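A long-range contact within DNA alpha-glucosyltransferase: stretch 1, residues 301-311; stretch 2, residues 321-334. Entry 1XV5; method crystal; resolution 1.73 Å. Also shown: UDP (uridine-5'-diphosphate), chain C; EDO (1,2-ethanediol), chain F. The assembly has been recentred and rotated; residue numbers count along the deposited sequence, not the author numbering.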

ATOM      1  N   TYR A 301     -11.693   5.099   7.513  1.00 17.19           N
ATOM      2  CA  TYR A 301     -10.319   4.642   7.325  1.00 16.44           C
ATOM      3  C   TYR A 301      -9.445   5.639   6.574  1.00 16.95           C
ATOM      4  O   TYR A 301      -8.237   5.436   6.453  1.00 15.48           O
ATOM      5  N   LEU A 302     -10.049   6.711   6.075  1.00 14.35           N
ATOM      6  CA  LEU A 302      -9.311   7.689   5.285  1.00 15.38           C
ATOM      7  C   LEU A 302      -9.032   9.025   5.960  1.00 15.73           C
ATOM      8  O   LEU A 302      -9.952   9.700   6.420  1.00 16.11           O
ATOM      9  N   GLN A 303      -7.756   9.403   6.002  1.00 14.75           N
ATOM     10  CA  GLN A 303      -7.344  10.676   6.582  1.00 15.18           C
ATOM     11  C   GLN A 303      -6.461  11.395   5.560  1.00 15.52           C
ATOM     12  O   GLN A 303      -6.923  12.323   4.893  1.00 16.06           O
ATOM     13  N   ARG A 304      -5.209  10.960   5.419  1.00 14.88           N
ATOM     14  CA  ARG A 304      -4.285  11.562   4.448  1.00 14.13           C
ATOM     15  C   ARG A 304      -3.610  10.506   3.576  1.00 12.72           C
ATOM     16  O   ARG A 304      -2.966  10.832   2.591  1.00 14.32           O
ATOM     17  N   SER A 305      -3.764   9.237   3.933  1.00 12.22           N
ATOM     18  CA  SER A 305      -3.082   8.180   3.201  1.00 12.41           C
ATOM     19  C   SER A 305      -3.623   7.666   1.873  1.00 13.31           C
ATOM     20  O   SER A 305      -4.718   7.103   1.811  1.00 12.20           O
ATOM     21  N   LEU A 306      -2.850   7.874   0.810  1.00 12.33           N
ATOM     22  CA  LEU A 306      -3.198   7.301  -0.481  1.00 13.16           C
ATOM     23  C   LEU A 306      -2.427   5.993  -0.351  1.00 12.91           C
ATOM     24  O   LEU A 306      -1.631   5.832   0.584  1.00 12.85           O
ATOM     25  N   GLU A 307      -2.664   5.059  -1.259  1.00 13.47           N
ATOM     26  CA  GLU A 307      -1.971   3.778  -1.223  1.00 12.23           C
ATOM     27  C   GLU A 307      -0.817   3.792  -2.212  1.00 12.30           C
ATOM     28  O   GLU A 307      -0.722   4.686  -3.055  1.00 12.07           O
ATOM     29  N   TYR A 308       0.068   2.809  -2.110  1.00 12.24           N
ATOM     30  CA  TYR A 308       1.200   2.761  -3.021  1.00 12.34           C
ATOM     31  C   TYR A 308       0.788   2.681  -4.482  1.00 12.22           C
ATOM     32  O   TYR A 308       1.399   3.330  -5.326  1.00 11.84           O
ATOM     33  N   THR A 309      -0.248   1.905  -4.794  1.00 13.47           N
ATOM     34  CA  THR A 309      -0.675   1.824  -6.183  1.00 12.90           C
ATOM     35  C   THR A 309      -1.145   3.190  -6.680  1.00 12.12           C
ATOM     36  O   THR A 309      -1.032   3.485  -7.864  1.00 13.63           O
ATOM     37  N   HIS A 310      -1.673   4.023  -5.782  1.00 12.48           N
ATOM     38  CA  HIS A 310      -2.099   5.375  -6.168  1.00 13.03           C
ATOM     39  C   HIS A 310      -0.852   6.146  -6.608  1.00 11.72           C
ATOM     40  O   HIS A 310      -0.792   6.723  -7.695  1.00 11.08           O
ATOM     41  N   LEU A 311       0.140   6.158  -5.728  1.00 11.14           N
ATOM     42  CA  LEU A 311       1.379   6.881  -5.982  1.00 11.13           C
ATOM     43  C   LEU A 311       2.132   6.390  -7.206  1.00 10.92           C
ATOM     44  O   LEU A 311       2.712   7.182  -7.947  1.00 10.26           O
ATOM     45  N   VAL A 321      -6.404   7.492 -12.631  1.00 12.43           N
ATOM     46  CA  VAL A 321      -7.854   7.506 -12.558  1.00 12.10           C
ATOM     47  C   VAL A 321      -8.145   6.904 -11.184  1.00 12.07           C
ATOM     48  O   VAL A 321      -7.943   5.707 -10.976  1.00 12.47           O
ATOM     49  N   PHE A 322      -8.587   7.749 -10.250  1.00 12.56           N
ATOM     50  CA  PHE A 322      -8.880   7.329  -8.876  1.00 12.17           C
ATOM     51  C   PHE A 322     -10.375   7.382  -8.553  1.00 11.74           C
ATOM     52  O   PHE A 322     -11.140   8.081  -9.213  1.00 13.19           O
ATOM     53  N   TRP A 323     -10.769   6.659  -7.506  1.00 13.27           N
ATOM     54  CA  TRP A 323     -12.161   6.630  -7.059  1.00 11.82           C
ATOM     55  C   TRP A 323     -12.506   7.998  -6.469  1.00 13.24           C
ATOM     56  O   TRP A 323     -11.862   8.456  -5.526  1.00 13.39           O
ATOM     57  N   LYS A 324     -13.525   8.644  -7.026  1.00 13.49           N
ATOM     58  CA  LYS A 324     -13.938   9.972  -6.573  1.00 14.53           C
ATOM     59  C   LYS A 324     -14.115  10.148  -5.065  1.00 14.39           C
ATOM     60  O   LYS A 324     -13.511  11.046  -4.470  1.00 14.36           O
ATOM     61  N   SER A 325     -14.939   9.308  -4.442  1.00 14.32           N
ATOM     62  CA  SER A 325     -15.185   9.445  -3.009  1.00 15.73           C
ATOM     63  C   SER A 325     -13.916   9.338  -2.174  1.00 15.36           C
ATOM     64  O   SER A 325     -13.831   9.930  -1.102  1.00 14.56           O
ATOM     65  N   THR A 326     -12.929   8.589  -2.656  1.00 13.85           N
ATOM     66  CA  THR A 326     -11.679   8.461  -1.916  1.00 13.76           C
ATOM     67  C   THR A 326     -10.957   9.808  -1.942  1.00 13.83           C
ATOM     68  O   THR A 326     -10.400  10.251  -0.929  1.00 13.97           O
ATOM     69  N   GLY A 327     -10.985  10.471  -3.094  1.00 12.90           N
ATOM     70  CA  GLY A 327     -10.347  11.772  -3.196  1.00 14.58           C
ATOM     71  C   GLY A 327     -11.072  12.789  -2.328  1.00 14.53           C
ATOM     72  O   GLY A 327     -10.454  13.688  -1.756  1.00 14.12           O
ATOM     73  N   GLU A 328     -12.391  12.650  -2.232  1.00 13.30           N
ATOM     74  CA  GLU A 328     -13.197  13.554  -1.419  1.00 15.90           C
ATOM     75  C   GLU A 328     -12.965  13.331   0.073  1.00 17.47           C
ATOM     76  O   GLU A 328     -13.037  14.274   0.868  1.00 18.58           O
ATOM     77  N   ASN A 329     -12.682  12.085   0.443  1.00 16.42           N
ATOM     78  CA  ASN A 329     -12.477  11.708   1.839  1.00 18.10           C
ATOM     79  C   ASN A 329     -11.049  11.863   2.352  1.00 17.58           C
ATOM     80  O   ASN A 329     -10.808  11.758   3.555  1.00 20.08           O
ATOM     81  N   LEU A 330     -10.101  12.092   1.450  1.00 14.54           N
ATOM     82  CA  LEU A 330      -8.707  12.260   1.845  1.00 14.50           C
ATOM     83  C   LEU A 330      -8.320  13.732   1.816  1.00 15.61           C
ATOM     84  O   LEU A 330      -8.817  14.491   0.988  1.00 15.96           O
ATOM     85  N   LYS A 331      -7.426  14.119   2.722  1.00 15.11           N
ATOM     86  CA  LYS A 331      -6.966  15.498   2.809  1.00 15.68           C
ATOM     87  C   LYS A 331      -5.511  15.656   2.363  1.00 15.07           C
ATOM     88  O   LYS A 331      -4.641  14.872   2.739  1.00 13.81           O
ATOM     89  N   PHE A 332      -5.273  16.695   1.567  1.00 13.14           N
ATOM     90  CA  PHE A 332      -3.952  17.021   1.029  1.00 13.26           C
ATOM     91  C   PHE A 332      -2.983  17.305   2.178  1.00 13.09           C
ATOM     92  O   PHE A 332      -3.296  18.058   3.095  1.00 14.20           O
ATOM     93  N   ARG A 333      -1.803  16.695   2.129  1.00 13.21           N
ATOM     94  CA  ARG A 333      -0.805  16.886   3.181  1.00 12.90           C
ATOM     95  C   ARG A 333      -0.452  18.361   3.378  1.00 13.67           C
ATOM     96  O   ARG A 333      -0.253  18.822   4.504  1.00 14.50           O
ATOM     97  N   VAL A 334      -0.391  19.098   2.274  1.00 13.97           N
ATOM     98  CA  VAL A 334      -0.004  20.503   2.314  1.00 15.81           C
ATOM     99  C   VAL A 334      -0.971  21.471   2.984  1.00 15.34           C
ATOM    100  O   VAL A 334      -0.566  22.231   3.863  1.00 15.32           O
TER

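A single direct hydrogen bond joins these two stretches, and it uses no side chain: Lys 331 N donates to Gln 303 O over 2.9 Å. Water supplies the other polar links, an example of how apolar packing and a few ordered solvent molecules can together hold a long-range contact. Leu 330, the first residue to leave helical geometry, occupies the centre. Its CA-to-CB bond points sideways, but the m,t rotamer brings its end closer to stretch 1: CD2 of Leu 330 lies 3.7 Å from CB of Leu 302, and CD1 of Leu 330 lies 3.5 Å from CD2 of Leu 306. Leu 302, also m,t, points toward the helix, its CD1 standing 3.7 Å from CB of Asn 329 and 4.3 Å from CG2 of Thr 326.

Farther along the contact, Phe 322 (chi1 m) points toward stretch 1 and offers a ring face to the edge of His 310. The centroids are 4.5 Å apart and the planes meet at 72°, with His 310 CD2 3.5 Å from Phe 322 CE1. The imidazole, also m at chi1, is held at both nitrogens: ND1 of His 310 accepts from Glu 307 N at 2.8 Å, while NE2 of His 310 lies 2.9 Å from water 3, which accepts from Trp 323 N and so bridges the stretches.

At the other end, water 2 accepts from Arg 304 NH2 and donates to Arg 333 O, whereas water 1 accepts from Lys 331 NZ beside the carbonyls of Gln 303 and Asn 329. Arg 304 points away overall, yet its CG reaches within 3.6 Å of Lys 331 O. Bound groups lie outside the packed surfaces: UDP, fitting for a glucosyltransferase, takes hydrogen bonds from the backbone nitrogens of Tyr 308 and Thr 309, and Arg 333 NH2 donates to ethanediol.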

ATOM      1  CB  TYR A 301     -10.304   3.323   6.544  1.00 17.72           C
ATOM      2  CG  TYR A 301     -11.130   2.224   7.161  1.00 17.34           C
ATOM      3  CD1 TYR A 301     -10.785   1.677   8.397  1.00 18.52           C
ATOM      4  CD2 TYR A 301     -12.273   1.740   6.520  1.00 18.37           C
ATOM      5  CE1 TYR A 301     -11.559   0.676   8.985  1.00 18.06           C
ATOM      6  CE2 TYR A 301     -13.056   0.739   7.100  1.00 17.48           C
ATOM      7  CZ  TYR A 301     -12.693   0.215   8.334  1.00 19.50           C
ATOM      8  OH  TYR A 301     -13.472  -0.758   8.925  1.00 17.89           O
ATOM      9  CB  LEU A 302     -10.062   7.937   3.970  1.00 14.30           C
ATOM     10  CG  LEU A 302     -10.279   6.689   3.103  1.00 15.48           C
ATOM     11  CD1 LEU A 302     -11.252   6.999   1.972  1.00 17.50           C
ATOM     12  CD2 LEU A 302      -8.944   6.209   2.543  1.00 16.62           C
ATOM     13  CB  GLN A 303      -6.594  10.460   7.907  1.00 15.76           C
ATOM     14  CG  GLN A 303      -6.426  11.745   8.726  1.00 16.92           C
ATOM     15  CD  GLN A 303      -6.212  11.480  10.210  1.00 18.19           C
ATOM     16  OE1 GLN A 303      -6.866  10.615  10.793  1.00 19.26           O
ATOM     17  NE2 GLN A 303      -5.314  12.241  10.831  1.00 16.32           N
ATOM     18  CB  ARG A 304      -3.155  12.335   5.151  1.00 13.62           C
ATOM     19  CG  ARG A 304      -3.558  13.582   5.927  1.00 13.49           C
ATOM     20  CD  ARG A 304      -2.313  14.235   6.544  1.00 13.44           C
ATOM     21  NE  ARG A 304      -1.634  13.336   7.477  1.00 14.96           N
ATOM     22  CZ  ARG A 304      -0.387  13.502   7.913  1.00 16.88           C
ATOM     23  NH1 ARG A 304       0.145  12.627   8.760  1.00 13.42           N
ATOM     24  NH2 ARG A 304       0.332  14.537   7.500  1.00 16.29           N
ATOM     25  CB  SER A 305      -2.888   6.968   4.119  1.00 13.48           C
ATOM     26  OG  SER A 305      -2.220   7.326   5.314  1.00 13.19           O
ATOM     27  CB  LEU A 306      -2.638   8.115  -1.652  1.00 12.72           C
ATOM     28  CG  LEU A 306      -3.506   9.273  -2.148  1.00 11.77           C
ATOM     29  CD1 LEU A 306      -2.756  10.034  -3.234  1.00 12.48           C
ATOM     30  CD2 LEU A 306      -4.839   8.732  -2.682  1.00 10.50           C
ATOM     31  CB  GLU A 307      -2.946   2.657  -1.568  1.00 13.67           C
ATOM     32  CG  GLU A 307      -4.080   2.551  -0.578  1.00 12.68           C
ATOM     33  CD  GLU A 307      -5.077   1.481  -0.947  1.00 15.27           C
ATOM     34  OE1 GLU A 307      -5.956   1.745  -1.795  1.00 14.38           O
ATOM     35  OE2 GLU A 307      -4.964   0.371  -0.395  1.00 15.30           O
ATOM     36  CB  TYR A 308       2.136   1.611  -2.652  1.00 12.05           C
ATOM     37  CG  TYR A 308       3.003   1.970  -1.470  1.00 12.71           C
ATOM     38  CD1 TYR A 308       2.838   1.346  -0.237  1.00 11.96           C
ATOM     39  CD2 TYR A 308       3.941   3.002  -1.567  1.00 12.06           C
ATOM     40  CE1 TYR A 308       3.585   1.746   0.876  1.00 11.88           C
ATOM     41  CE2 TYR A 308       4.685   3.407  -0.466  1.00 11.52           C
ATOM     42  CZ  TYR A 308       4.502   2.781   0.749  1.00 12.63           C
ATOM     43  OH  TYR A 308       5.228   3.208   1.840  1.00 15.07           O
ATOM     44  CB  THR A 309      -1.787   0.769  -6.397  1.00 12.90           C
ATOM     45  OG1 THR A 309      -2.810   0.930  -5.410  1.00 13.48           O
ATOM     46  CG2 THR A 309      -1.199  -0.641  -6.303  1.00 13.46           C
ATOM     47  CB  HIS A 310      -2.688   6.143  -4.977  1.00 12.25           C
ATOM     48  CG  HIS A 310      -4.101   5.788  -4.638  1.00 12.82           C
ATOM     49  ND1 HIS A 310      -4.473   5.367  -3.379  1.00 10.82           N
ATOM     50  CD2 HIS A 310      -5.245   5.885  -5.357  1.00 11.61           C
ATOM     51  CE1 HIS A 310      -5.786   5.227  -3.335  1.00 13.13           C
ATOM     52  NE2 HIS A 310      -6.278   5.535  -4.522  1.00 11.83           N
ATOM     53  CB  LEU A 311       2.282   6.803  -4.748  1.00 11.18           C
ATOM     54  CG  LEU A 311       1.643   7.217  -3.416  1.00 11.10           C
ATOM     55  CD1 LEU A 311       2.713   7.209  -2.331  1.00 10.26           C
ATOM     56  CD2 LEU A 311       1.006   8.612  -3.532  1.00  9.97           C
ATOM     57  CB  VAL A 321      -8.489   6.652 -13.674  1.00 11.71           C
ATOM     58  CG1 VAL A 321     -10.008   6.659 -13.531  1.00 13.51           C
ATOM     59  CG2 VAL A 321      -8.081   7.205 -15.048  1.00 11.36           C
ATOM     60  CB  PHE A 322      -8.178   8.238  -7.855  1.00 10.38           C
ATOM     61  CG  PHE A 322      -6.666   8.215  -7.903  1.00 12.27           C
ATOM     62  CD1 PHE A 322      -5.969   7.227  -8.589  1.00 12.05           C
ATOM     63  CD2 PHE A 322      -5.941   9.180  -7.200  1.00 13.62           C
ATOM     64  CE1 PHE A 322      -4.568   7.196  -8.576  1.00 13.45           C
ATOM     65  CE2 PHE A 322      -4.546   9.162  -7.177  1.00 13.11           C
ATOM     66  CZ  PHE A 322      -3.856   8.167  -7.866  1.00 10.72           C
ATOM     67  CB  TRP A 323     -12.340   5.533  -6.002  1.00 12.84           C
ATOM     68  CG  TRP A 323     -13.759   5.296  -5.581  1.00 13.35           C
ATOM     69  CD1 TRP A 323     -14.335   5.655  -4.398  1.00 14.61           C
ATOM     70  CD2 TRP A 323     -14.775   4.629  -6.336  1.00 14.78           C
ATOM     71  NE1 TRP A 323     -15.650   5.251  -4.368  1.00 14.81           N
ATOM     72  CE2 TRP A 323     -15.946   4.619  -5.545  1.00 15.50           C
ATOM     73  CE3 TRP A 323     -14.811   4.037  -7.608  1.00 14.83           C
ATOM     74  CZ2 TRP A 323     -17.143   4.037  -5.982  1.00 16.36           C
ATOM     75  CZ3 TRP A 323     -16.001   3.458  -8.044  1.00 16.47           C
ATOM     76  CH2 TRP A 323     -17.151   3.463  -7.229  1.00 15.35           C
ATOM     77  CB  LYS A 324     -15.232  10.381  -7.283  1.00 15.71           C
ATOM     78  CG  LYS A 324     -15.672  11.813  -6.996  1.00 20.65           C
ATOM     79  CD  LYS A 324     -16.980  12.141  -7.706  1.00 25.05           C
ATOM     80  CE  LYS A 324     -17.354  13.604  -7.521  1.00 29.29           C
ATOM     81  NZ  LYS A 324     -18.667  13.934  -8.139  1.00 34.22           N
ATOM     82  CB  SER A 325     -16.214   8.416  -2.523  1.00 18.25           C
ATOM     83  OG  SER A 325     -15.648   7.124  -2.405  1.00 25.75           O
ATOM     84  CB  THR A 326     -10.791   7.353  -2.515  1.00 13.34           C
ATOM     85  OG1 THR A 326     -11.409   6.080  -2.278  1.00 15.42           O
ATOM     86  CG2 THR A 326      -9.416   7.359  -1.871  1.00 15.21           C
ATOM     87  CB  GLU A 328     -14.688  13.359  -1.726  1.00 16.09           C
ATOM     88  CG  GLU A 328     -15.114  13.868  -3.095  1.00 15.91           C
ATOM     89  CD  GLU A 328     -16.551  13.514  -3.436  1.00 21.83           C
ATOM     90  OE1 GLU A 328     -17.091  14.101  -4.396  1.00 22.13           O
ATOM     91  OE2 GLU A 328     -17.136  12.644  -2.754  1.00 22.63           O
ATOM     92  CB  ASN A 329     -12.924  10.257   2.057  1.00 20.48           C
ATOM     93  CG  ASN A 329     -14.411  10.058   1.833  1.00 24.13           C
ATOM     94  OD1 ASN A 329     -14.870   8.937   1.592  1.00 28.07           O
ATOM     95  ND2 ASN A 329     -15.175  11.137   1.923  1.00 22.55           N
ATOM     96  CB  LEU A 330      -7.783  11.472   0.912  1.00 12.57           C
ATOM     97  CG  LEU A 330      -7.739   9.957   1.125  1.00 12.76           C
ATOM     98  CD1 LEU A 330      -6.928   9.316   0.018  1.00 10.61           C
ATOM     99  CD2 LEU A 330      -7.132   9.649   2.494  1.00 13.18           C
ATOM    100  CB  LYS A 331      -7.117  16.014   4.241  1.00 19.36           C
ATOM    101  CG  LYS A 331      -8.553  16.076   4.738  1.00 24.31           C
ATOM    102  CD  LYS A 331      -8.621  16.737   6.104  1.00 30.83           C
ATOM    103  CE  LYS A 331     -10.041  16.782   6.642  1.00 35.07           C
ATOM    104  NZ  LYS A 331     -10.542  15.432   7.024  1.00 38.85           N
ATOM    105  CB  PHE A 332      -4.103  18.249   0.117  1.00 12.62           C
ATOM    106  CG  PHE A 332      -2.887  18.582  -0.705  1.00 13.92           C
ATOM    107  CD1 PHE A 332      -1.994  17.595  -1.117  1.00 13.90           C
ATOM    108  CD2 PHE A 332      -2.682  19.888  -1.137  1.00 13.74           C
ATOM    109  CE1 PHE A 332      -0.917  17.906  -1.953  1.00 13.70           C
ATOM    110  CE2 PHE A 332      -1.615  20.213  -1.969  1.00 14.02           C
ATOM    111  CZ  PHE A 332      -0.728  19.219  -2.381  1.00 14.92           C
ATOM    112  CB  ARG A 333       0.469  16.112   2.836  1.00 13.90           C
ATOM    113  CG  ARG A 333       1.532  16.090   3.945  1.00 13.60           C
ATOM    114  CD  ARG A 333       2.857  15.525   3.424  1.00 12.81           C
ATOM    115  NE  ARG A 333       3.412  16.378   2.375  1.00 13.82           N
ATOM    116  CZ  ARG A 333       4.106  17.489   2.600  1.00 12.01           C
ATOM    117  NH1 ARG A 333       4.353  17.885   3.844  1.00 14.92           N
ATOM    118  NH2 ARG A 333       4.520  18.225   1.579  1.00 14.14           N
ATOM    119  CB  VAL A 334       0.314  21.021   0.893  1.00 15.91           C
ATOM    120  CG1 VAL A 334       0.635  22.514   0.936  1.00 19.48           C
ATOM    121  CG2 VAL A 334       1.497  20.249   0.317  1.00 17.65           C
TER
HETATM  122  N1  UDP C1402       2.273  -5.052  -5.694  1.00 14.65           N
HETATM  123  C2  UDP C1402       3.181  -5.767  -6.449  1.00 15.39           C
HETATM  124  N3  UDP C1402       2.682  -6.909  -7.023  1.00 15.20           N
HETATM  125  C4  UDP C1402       1.390  -7.392  -6.924  1.00 15.59           C
HETATM  126  C5  UDP C1402       0.510  -6.587  -6.134  1.00 15.10           C
HETATM  127  C6  UDP C1402       0.972  -5.473  -5.557  1.00 15.14           C
HETATM  128  O2  UDP C1402       4.336  -5.409  -6.606  1.00 17.04           O
HETATM  129  O4  UDP C1402       1.088  -8.437  -7.499  1.00 15.42           O
HETATM  130  C1' UDP C1402       2.752  -3.833  -5.035  1.00 15.00           C
HETATM  131  C2' UDP C1402       2.023  -2.557  -5.443  1.00 14.74           C
HETATM  132  O2' UDP C1402       2.516  -2.060  -6.669  1.00 16.48           O
HETATM  133  C3' UDP C1402       2.333  -1.676  -4.240  1.00 15.37           C
HETATM  134  C4' UDP C1402       2.180  -2.666  -3.086  1.00 15.24           C
HETATM  135  O4' UDP C1402       2.513  -3.963  -3.650  1.00 15.06           O
HETATM  136  O3' UDP C1402       3.686  -1.226  -4.319  1.00 14.08           O
HETATM  137  C5' UDP C1402       0.795  -2.726  -2.473  1.00 11.90           C
HETATM  138  O5' UDP C1402       0.606  -1.617  -1.601  1.00 14.32           O
HETATM  139  PA  UDP C1402      -0.732  -0.751  -1.580  1.00 13.76           P
HETATM  140  O1A UDP C1402      -0.516   0.284  -0.548  1.00 13.92           O
HETATM  141  O2A UDP C1402      -1.054  -0.333  -2.971  1.00 15.24           O
HETATM  142  O3A UDP C1402      -1.916  -1.776  -1.104  1.00 14.14           O
HETATM  143  PB  UDP C1402      -1.905  -3.060  -0.086  1.00 15.09           P
HETATM  144  O1B UDP C1402      -3.219  -3.065   0.607  1.00 14.27           O
HETATM  145  O2B UDP C1402      -1.494  -4.252  -0.863  1.00 17.29           O
HETATM  146  O3B UDP C1402      -0.772  -2.720   0.974  1.00 16.48           O
HETATM  147  C1  EDO F1405       6.455  20.931   2.718  1.00 43.27           C
HETATM  148  O1  EDO F1405       5.126  20.967   2.172  1.00 39.82           O
HETATM  149  C2  EDO F1405       6.499  20.212   4.072  1.00 43.35           C
HETATM  150  O2  EDO F1405       5.834  20.964   5.101  1.00 46.35           O
HETATM  151  O   HOH W   1      -9.780  12.936   5.667  1.00 27.04           O
HETATM  152  O   HOH W   2      -0.258  17.346   6.876  1.00 24.61           O
HETATM  153  O   HOH W   3      -9.071   5.235  -5.377  1.00 13.86           O